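Local atomic coordinates of putative alcohol dehydrogenase (PDB entry 4J6F), a protein that probably catalyses the nicotinamide-dependent interconversion of alcohols and carbonyl compounds, as a member of the medium-chain dehydrogenase/reductase superfamily. Residues 74-79 / 83-88; 241-246 / 252-257; 127-132 / 171-176. All blocks are in the same frame, centred on the assembly; numbering follows the deposited sequence.

Interaction 1 of 3, residues 74-79 / 83-88; sequences NNTDVW and GAYGTE
W79 meets A84 and Y85 at the C-terminal end of helix 75-82, closed by a Schellman motif in the GroES-like part of the fold; the chain runs on past it, and the side chain of Y85 reaches back along the last turns. In that motif G83, with positive phi, is the C-prime residue, and A84 N reaches W79 O at 2.9 Å with a nearly straight bond (167°). G83 N adds a second, weak bond to the same oxygen. The methyl of A84 packs against the indole, CB lying 3.7 Å from W79 CD1. The Y85 phenol supplies the larger surface and extends along the helix, Y85 CE2 lying 3.4 Å from W79 CB, while the two side chains cross at about a right angle. The indole presents an edge to the phenol face in a T-shaped pair: the five-membered ring of W79 and the ring of Y85 have centroids 5.8 Å apart and planes at 80°. W79 has CG anti to its carbonyl carbon (chi1 -69°), which brings CD1 to the methyl of A84 and turns the ring edge to Y85. Farther out, Y85 OH comes to 3.0 Å from T76 OG1, a hydroxyl that also bonds Y153 OH. Shortening Y85 to an alanine would probably strip W79 of its aromatic partner, deprive T76 of one of its two hydroxyl neighbours and open a gap beside the helix. Around this cap, helix 361-370 packs on D77 and V78, W97 sets its ring edge-to-face with Y85, and Y319 of the second subunit also packs on Y85.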
loop_
_atom_site.group_PDB
_atom_site.type_symbol
_atom_site.label_atom_id
_atom_site.label_comp_id
_atom_site.label_asym_id
_atom_site.label_seq_id
_atom_site.Cartn_x
_atom_site.Cartn_y
_atom_site.Cartn_z
ATOM N N ASN A 74 -8.919 24.468 -5.500
ATOM C CA ASN A 74 -8.355 23.227 -4.967
ATOM C C ASN A 74 -6.902 23.372 -4.521
ATOM O O ASN A 74 -6.184 24.265 -4.975
ATOM C CB ASN A 74 -8.444 22.128 -6.021
ATOM C CG ASN A 74 -9.865 21.764 -6.339
ATOM O OD1 ASN A 74 -10.563 21.133 -5.538
ATOM N ND2 ASN A 74 -10.318 22.185 -7.501
ATOM N N ASN A 75 -6.455 22.475 -3.648
ATOM C CA ASN A 75 -5.074 22.504 -3.196
ATOM C C ASN A 75 -4.037 22.505 -4.330
ATOM O O ASN A 75 -2.997 23.186 -4.261
ATOM C CB ASN A 75 -4.837 21.347 -2.240
ATOM C CG ASN A 75 -5.377 21.636 -0.861
ATOM O OD1 ASN A 75 -5.823 22.740 -0.579
ATOM N ND2 ASN A 75 -5.327 20.650 0.008
ATOM N N THR A 76 -4.336 21.761 -5.386
ATOM C CA THR A 76 -3.415 21.654 -6.493
ATOM C C THR A 76 -3.121 23.020 -7.128
ATOM O O THR A 76 -2.025 23.223 -7.632
ATOM C CB THR A 76 -3.903 20.619 -7.514
ATOM O OG1 THR A 76 -2.838 20.297 -8.399
ATOM C CG2 THR A 76 -5.095 21.134 -8.306
ATOM N N ASP A 77 -4.084 23.954 -7.072
ATOM C CA ASP A 77 -3.872 25.363 -7.479
ATOM C C ASP A 77 -2.614 25.922 -6.845
ATOM O O ASP A 77 -1.736 26.473 -7.520
ATOM C CB ASP A 77 -5.010 26.257 -6.972
ATOM C CG ASP A 77 -6.362 25.953 -7.606
ATOM O OD1 ASP A 77 -6.461 25.057 -8.483
ATOM O OD2 ASP A 77 -7.334 26.639 -7.200
ATOM N N VAL A 78 -2.571 25.774 -5.521
ATOM C CA VAL A 78 -1.560 26.343 -4.654
ATOM C C VAL A 78 -0.249 25.602 -4.853
ATOM O O VAL A 78 0.774 26.213 -5.149
ATOM C CB VAL A 78 -2.010 26.264 -3.173
ATOM C CG1 VAL A 78 -0.894 26.661 -2.227
ATOM C CG2 VAL A 78 -3.204 27.160 -2.933
ATOM N N TRP A 79 -0.283 24.285 -4.714
ATOM C CA TRP A 79 0.940 23.501 -4.853
ATOM C C TRP A 79 1.606 23.611 -6.219
ATOM O O TRP A 79 2.833 23.659 -6.292
ATOM C CB TRP A 79 0.721 22.046 -4.448
ATOM C CG TRP A 79 0.497 21.895 -2.965
ATOM C CD1 TRP A 79 1.094 22.623 -1.938
ATOM C CD2 TRP A 79 -0.363 20.958 -2.333
ATOM N NE1 TRP A 79 0.631 22.187 -0.713
ATOM C CE2 TRP A 79 -0.257 21.163 -0.929
ATOM C CE3 TRP A 79 -1.212 19.965 -2.809
ATOM C CZ2 TRP A 79 -0.977 20.401 -0.009
ATOM C CZ3 TRP A 79 -1.935 19.201 -1.888
ATOM C CH2 TRP A 79 -1.808 19.423 -0.504
ATOM N N GLY A 83 5.225 25.060 -6.667
ATOM C CA GLY A 83 6.137 24.024 -7.149
ATOM C C GLY A 83 6.431 23.055 -6.014
ATOM O O GLY A 83 7.531 22.505 -5.895
ATOM N N ALA A 84 5.430 22.826 -5.181
ATOM C CA ALA A 84 5.646 22.123 -3.942
ATOM C C ALA A 84 5.505 20.606 -4.012
ATOM O O ALA A 84 5.233 19.979 -2.988
ATOM C CB ALA A 84 4.717 22.676 -2.891
ATOM N N TYR A 85 5.694 19.999 -5.182
ATOM C CA TYR A 85 5.526 18.538 -5.284
ATOM C C TYR A 85 6.822 17.785 -5.082
ATOM O O TYR A 85 6.816 16.576 -4.842
ATOM C CB TYR A 85 4.833 18.126 -6.588
ATOM C CG TYR A 85 3.375 18.488 -6.581
ATOM C CD1 TYR A 85 2.430 17.647 -5.986
ATOM C CD2 TYR A 85 2.928 19.691 -7.135
ATOM C CE1 TYR A 85 1.085 17.987 -5.960
ATOM C CE2 TYR A 85 1.583 20.031 -7.112
ATOM C CZ TYR A 85 0.673 19.177 -6.520
ATOM O OH TYR A 85 -0.656 19.514 -6.492
ATOM N N GLY A 86 7.931 18.513 -5.160
ATOM C CA GLY A 86 9.252 17.915 -5.024
ATOM C C GLY A 86 9.538 16.908 -6.122
ATOM O O GLY A 86 8.706 16.673 -7.018
ATOM N N THR A 87 10.725 16.315 -6.050
ATOM C CA THR A 87 11.142 15.290 -7.002
ATOM C C THR A 87 11.513 14.021 -6.246
ATOM O O THR A 87 11.759 14.055 -5.040
ATOM C CB THR A 87 12.347 15.750 -7.861
ATOM O OG1 THR A 87 13.523 15.826 -7.043
ATOM C CG2 THR A 87 12.090 17.115 -8.495
ATOM N N GLU A 88 11.556 12.909 -6.967
ATOM C CA GLU A 88 11.951 11.621 -6.411
ATOM C C GLU A 88 13.323 11.650 -5.735
ATOM O O GLU A 88 13.518 11.018 -4.707
ATOM C CB GLU A 88 11.953 10.575 -7.521
ATOM C CG GLU A 88 10.580 10.308 -8.104
ATOM C CD GLU A 88 10.619 9.531 -9.400
ATOM O OE1 GLU A 88 9.528 9.076 -9.834
ATOM O OE2 GLU A 88 11.727 9.383 -9.985
#

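Interaction 2 of 3, residues 241-246 / 252-257; sequences GKEAAM and QAVVTR
E243 lies across V254 and reaches T256, and its side chain can be read atom by atom as it passes from the start of a helix to the neighbouring strand. E243 CB stands 4.0 Å from V254 CG1, the first apolar touch. E243 CG remains over the same methyl, 3.9 Å from V254 CG1, and already approaches the T256 hydroxyl. The chain then bends at chi2 (80°), which turns the carboxylate along the strand toward T256. At the tip, E243 OE2 accepts a 2.7 Å hydrogen bond from T256 OG1 through its anti lone pair, the one facing away from the other oxygen. E243 OE1 folds back toward its own loop, where G241 N makes a weak bond of 3.0 Å to it. One carboxylate therefore links the turn before the helix to the end of the strand. V254 fills the space beneath: its two methyls fork below the helix, CG1 under E243, and CG2 at 3.8 Å from CB of M246, a selenomethionine here, and 3.6 Å from E243 O. The result is an apolar wedge at one end of the contact and a single polar tie at the other. This is the packing of a beta-alpha-beta crossover in a Rossmann-type domain: helix 243-248 connects strand 233-238 to strand 253-256, an outermost strand of the parallel sheet within this chain. M246 continues the apolar layer onto A236 and A238 of strand 233-238, while V255 turns to the other face of the sheet and meets helix 262-270.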
loop_
_atom_site.group_PDB
_atom_site.type_symbol
_atom_site.label_atom_id
_atom_site.label_comp_id
_atom_site.label_asym_id
_atom_site.label_seq_id
_atom_site.Cartn_x
_atom_site.Cartn_y
_atom_site.Cartn_z
ATOM N N GLY A 241 -13.986 23.488 16.602
ATOM C CA GLY A 241 -15.099 24.307 16.101
ATOM C C GLY A 241 -15.708 23.861 14.773
ATOM O O GLY A 241 -16.590 24.536 14.228
ATOM N N LYS A 242 -15.248 22.731 14.241
ATOM C CA LYS A 242 -15.724 22.259 12.945
ATOM C C LYS A 242 -16.563 20.988 13.110
ATOM O O LYS A 242 -17.057 20.436 12.120
ATOM C CB LYS A 242 -14.540 21.995 11.995
ATOM C CG LYS A 242 -13.596 23.165 11.736
ATOM C CD LYS A 242 -14.067 24.020 10.567
ATOM C CE LYS A 242 -13.003 25.003 10.081
ATOM N NZ LYS A 242 -11.992 24.390 9.164
ATOM N N GLU A 243 -16.719 20.531 14.356
ATOM C CA GLU A 243 -17.414 19.268 14.670
ATOM C C GLU A 243 -18.850 19.252 14.147
ATOM O O GLU A 243 -19.260 18.315 13.447
ATOM C CB GLU A 243 -17.432 18.988 16.185
ATOM C CG GLU A 243 -16.071 18.874 16.860
ATOM C CD GLU A 243 -15.417 20.218 17.178
ATOM O OE1 GLU A 243 -16.052 21.286 16.970
ATOM O OE2 GLU A 243 -14.253 20.203 17.639
ATOM N N ALA A 244 -19.612 20.289 14.490
ATOM C CA ALA A 244 -21.020 20.335 14.122
ATOM C C ALA A 244 -21.182 20.374 12.613
ATOM O O ALA A 244 -22.132 19.803 12.080
ATOM C CB ALA A 244 -21.722 21.506 14.783
ATOM N N ALA A 245 -20.241 21.014 11.924
ATOM C CA ALA A 245 -20.256 21.032 10.463
ATOM C C ALA A 245 -20.053 19.638 9.873
ATOM O O ALA A 245 -20.647 19.309 8.839
ATOM C CB ALA A 245 -19.211 21.990 9.921
HETATM N N MSE A 246 -19.224 18.823 10.524
HETATM C CA MSE A 246 -18.941 17.484 10.016
HETATM C C MSE A 246 -20.146 16.619 10.209
HETATM O O MSE A 246 -20.519 15.873 9.302
HETATM C CB MSE A 246 -17.707 16.870 10.664
HETATM C CG MSE A 246 -16.425 17.647 10.384
HETATM SE SE MSE A 246 -15.999 17.747 8.455
HETATM C CE MSE A 246 -16.988 19.362 7.911
ATOM N N GLN A 252 -20.498 10.094 11.151
ATOM C CA GLN A 252 -21.118 9.330 12.223
ATOM C C GLN A 252 -20.744 9.920 13.573
ATOM O O GLN A 252 -21.591 10.162 14.408
ATOM C CB GLN A 252 -20.699 7.855 12.141
ATOM C CG GLN A 252 -21.257 6.955 13.237
ATOM C CD GLN A 252 -22.776 6.969 13.313
ATOM O OE1 GLN A 252 -23.478 7.207 12.321
ATOM N NE2 GLN A 252 -23.293 6.707 14.505
ATOM N N ALA A 253 -19.459 10.133 13.780
ATOM C CA ALA A 253 -18.969 10.784 14.975
ATOM C C ALA A 253 -17.777 11.620 14.566
ATOM O O ALA A 253 -17.160 11.392 13.509
ATOM C CB ALA A 253 -18.565 9.758 16.014
ATOM N N VAL A 254 -17.467 12.601 15.402
ATOM C CA VAL A 254 -16.353 13.495 15.151
ATOM C C VAL A 254 -15.342 13.400 16.290
ATOM O O VAL A 254 -15.698 13.265 17.450
ATOM C CB VAL A 254 -16.837 14.947 14.950
ATOM C CG1 VAL A 254 -15.694 15.846 14.507
ATOM C CG2 VAL A 254 -17.948 14.996 13.917
ATOM N N VAL A 255 -14.076 13.442 15.922
ATOM C CA VAL A 255 -12.969 13.465 16.851
ATOM C C VAL A 255 -12.239 14.790 16.592
ATOM O O VAL A 255 -11.865 15.093 15.457
ATOM C CB VAL A 255 -12.032 12.257 16.609
ATOM C CG1 VAL A 255 -10.714 12.440 17.334
ATOM C CG2 VAL A 255 -12.693 10.951 17.029
ATOM N N THR A 256 -12.071 15.590 17.640
ATOM C CA THR A 256 -11.382 16.877 17.551
ATOM C C THR A 256 -9.873 16.664 17.619
ATOM O O THR A 256 -9.372 15.996 18.525
ATOM C CB THR A 256 -11.829 17.826 18.680
ATOM O OG1 THR A 256 -13.260 17.940 18.678
ATOM C CG2 THR A 256 -11.219 19.197 18.499
ATOM N N ARG A 257 -9.149 17.235 16.664
ATOM C CA ARG A 257 -7.719 16.973 16.560
ATOM C C ARG A 257 -6.957 17.419 17.807
ATOM O O ARG A 257 -6.100 16.683 18.300
ATOM C CB ARG A 257 -7.133 17.625 15.309
ATOM C CG ARG A 257 -5.855 16.964 14.813
ATOM C CD ARG A 257 -5.220 17.769 13.692
ATOM N NE ARG A 257 -6.026 17.802 12.465
ATOM C CZ ARG A 257 -6.774 18.836 12.073
ATOM N NH1 ARG A 257 -6.837 19.948 12.811
ATOM N NH2 ARG A 257 -7.467 18.756 10.939
#

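Interaction 3 of 3, residues 127-132 / 171-176; sequences RARIGE and ENAHVV
R129 and A173 are joined by the guanidinium group of the arginine, whose edge meets a backbone carbonyl of a short strand. This arginine contributes the largest buried area, followed by V175 and then A173. Bends at chi2 (-97°) and chi3 fold the R129 chain across from its turn, bringing the edge of the guanidinium to A173 O. R129 NH1 donates to A173 O at 3.2 Å, from a position 38° above the carbonyl plane, and R129 NH2 adds a weak bond to it at 3.3 Å, making a bifurcated grip on a single acceptor. The methyl of A173 lies alongside, CB being 3.7 Å from R129 NH2. V175, two residues on and pointing to the same side of the strand, uses CG2 alone: V175 CG2 lies alongside the whole E132 side chain, nearest its carboxylate end (E132 CD 3.6 Å), with E132 CG 3.8 Å away, the two side chains crossing at about a right angle. E132 has a second task. Its extended chain carries E132 OE1 to R129 NH1, a 2.8 Å salt bridge that is nearly straight (167°) and lies in the guanidinium plane. Both residues belong to one type II turn, R129 to E132, in which G131 takes the position with positive phi. Strand 173-175 itself runs antiparallel to strand 133-140, which begins directly after that turn. Chemically, NH1 is shared between a carboxylate and a carbonyl; the local ion pair probably fixes the rotation of the guanidinium and so presents both of its terminal nitrogens to A173 O, while the carboxylate of E132 probably balances the charge of R129 locally.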
loop_
_atom_site.group_PDB
_atom_site.type_symbol
_atom_site.label_atom_id
_atom_site.label_comp_id
_atom_site.label_asym_id
_atom_site.label_seq_id
_atom_site.Cartn_x
_atom_site.Cartn_y
_atom_site.Cartn_z
ATOM N N ARG A 127 -23.570 21.751 -33.560
ATOM C CA ARG A 127 -23.831 23.160 -33.250
ATOM C C ARG A 127 -25.060 23.350 -32.363
ATOM O O ARG A 127 -25.304 24.453 -31.859
ATOM C CB ARG A 127 -23.936 23.994 -34.533
ATOM C CG ARG A 127 -22.637 24.032 -35.331
ATOM C CD ARG A 127 -22.555 25.211 -36.293
ATOM N NE ARG A 127 -22.920 26.489 -35.666
ATOM C CZ ARG A 127 -22.097 27.265 -34.967
ATOM N NH1 ARG A 127 -22.554 28.384 -34.446
ATOM N NH2 ARG A 127 -20.829 26.930 -34.782
ATOM N N ALA A 128 -25.805 22.260 -32.165
ATOM C CA ALA A 128 -26.991 22.218 -31.298
ATOM C C ALA A 128 -26.627 22.306 -29.825
ATOM O O ALA A 128 -27.482 22.609 -28.991
ATOM C CB ALA A 128 -27.775 20.943 -31.545
ATOM N N ARG A 129 -25.360 22.013 -29.520
ATOM C CA ARG A 129 -24.821 22.050 -28.167
ATOM C C ARG A 129 -24.731 23.469 -27.595
ATOM O O ARG A 129 -24.725 23.657 -26.376
ATOM C CB ARG A 129 -23.432 21.403 -28.148
ATOM C CG ARG A 129 -23.420 19.880 -28.255
ATOM C CD ARG A 129 -23.317 19.257 -26.879
ATOM N NE ARG A 129 -21.951 18.867 -26.548
ATOM C CZ ARG A 129 -21.442 18.841 -25.316
ATOM N NH1 ARG A 129 -22.163 19.218 -24.262
ATOM N NH2 ARG A 129 -20.191 18.449 -25.138
ATOM N N ILE A 130 -24.656 24.470 -28.469
ATOM C CA ILE A 130 -24.554 25.843 -28.010
ATOM C C ILE A 130 -25.696 26.147 -27.046
ATOM O O ILE A 130 -26.828 25.720 -27.254
ATOM C CB ILE A 130 -24.509 26.826 -29.189
ATOM C CG1 ILE A 130 -23.099 26.857 -29.779
ATOM C CG2 ILE A 130 -24.926 28.227 -28.758
ATOM C CD1 ILE A 130 -23.028 27.433 -31.177
ATOM N N GLY A 131 -25.372 26.845 -25.966
ATOM C CA GLY A 131 -26.372 27.256 -24.985
ATOM C C GLY A 131 -26.489 26.349 -23.776
ATOM O O GLY A 131 -27.161 26.704 -22.808
ATOM N N GLU A 132 -25.841 25.182 -23.836
ATOM C CA GLU A 132 -25.889 24.201 -22.761
ATOM C C GLU A 132 -25.081 24.636 -21.548
ATOM O O GLU A 132 -24.036 25.276 -21.686
ATOM C CB GLU A 132 -25.367 22.863 -23.247
ATOM C CG GLU A 132 -26.433 21.980 -23.851
ATOM C CD GLU A 132 -25.857 20.804 -24.619
ATOM O OE1 GLU A 132 -24.697 20.406 -24.356
ATOM O OE2 GLU A 132 -26.568 20.279 -25.496
ATOM N N GLU A 171 -16.320 15.950 -25.291
ATOM C CA GLU A 171 -16.596 14.856 -24.318
ATOM C C GLU A 171 -16.484 15.315 -22.868
ATOM O O GLU A 171 -17.102 14.727 -21.983
ATOM C CB GLU A 171 -15.681 13.621 -24.481
ATOM C CG GLU A 171 -15.186 13.309 -25.881
ATOM C CD GLU A 171 -14.028 14.204 -26.288
ATOM O OE1 GLU A 171 -12.877 13.911 -25.879
ATOM O OE2 GLU A 171 -14.276 15.202 -27.016
ATOM N N ASN A 172 -15.689 16.350 -22.624
ATOM C CA ASN A 172 -15.463 16.806 -21.257
ATOM C C ASN A 172 -16.487 17.823 -20.721
ATOM O O ASN A 172 -16.468 18.166 -19.528
ATOM C CB ASN A 172 -14.013 17.287 -21.069
ATOM C CG ASN A 172 -13.021 16.129 -20.983
ATOM O OD1 ASN A 172 -12.795 15.405 -21.963
ATOM N ND2 ASN A 172 -12.429 15.942 -19.803
ATOM N N ALA A 173 -17.377 18.285 -21.597
ATOM C CA ALA A 173 -18.415 19.213 -21.208
ATOM C C ALA A 173 -19.695 18.437 -20.925
ATOM O O ALA A 173 -20.380 18.004 -21.852
ATOM C CB ALA A 173 -18.627 20.252 -22.302
ATOM N N HIS A 174 -20.019 18.253 -19.652
ATOM C CA HIS A 174 -21.164 17.425 -19.297
ATOM C C HIS A 174 -22.414 18.212 -18.956
ATOM O O HIS A 174 -22.382 19.179 -18.186
ATOM C CB HIS A 174 -20.818 16.479 -18.157
ATOM C CG HIS A 174 -19.815 15.445 -18.540
ATOM N ND1 HIS A 174 -20.173 14.170 -18.924
ATOM C CD2 HIS A 174 -18.468 15.511 -18.648
ATOM C CE1 HIS A 174 -19.085 13.488 -19.239
ATOM N NE2 HIS A 174 -18.037 14.277 -19.076
ATOM N N VAL A 175 -23.523 17.791 -19.544
ATOM C CA VAL A 175 -24.793 18.353 -19.175
ATOM C C VAL A 175 -25.312 17.490 -18.038
ATOM O O VAL A 175 -25.530 16.292 -18.212
ATOM C CB VAL A 175 -25.774 18.366 -20.357
ATOM C CG1 VAL A 175 -27.170 18.775 -19.891
ATOM C CG2 VAL A 175 -25.264 19.307 -21.432
ATOM N N VAL A 176 -25.487 18.101 -16.872
ATOM C CA VAL A 176 -25.931 17.382 -15.692
ATOM C C VAL A 176 -27.422 17.630 -15.407
ATOM O O VAL A 176 -27.856 18.772 -15.235
ATOM C CB VAL A 176 -25.060 17.763 -14.481
ATOM C CG1 VAL A 176 -25.335 16.839 -13.309
ATOM C CG2 VAL A 176 -23.590 17.685 -14.855
#

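In the fold
From the N terminus, interaction 1 comes first and closes the shortest loop, only three residues, at the end of helix 75-82. Interaction 3 follows, bridging 38 residues of the same GroES-like region so that the turn before strand 133-140 meets strand 173-175. Interaction 2 closes last, over five residues, tying helix 243-248 to strand 253-256 of the parallel sheet in the nucleotide-binding-type domain. The three run in series along the chain; none encloses or crosses another. Nor do they touch: nearest atoms are about 11 Å apart between interactions 1 and 2, about 14 Å between 1 and 3 and about 23 Å between 2 and 3, which lie on opposite sides of the chain's centre.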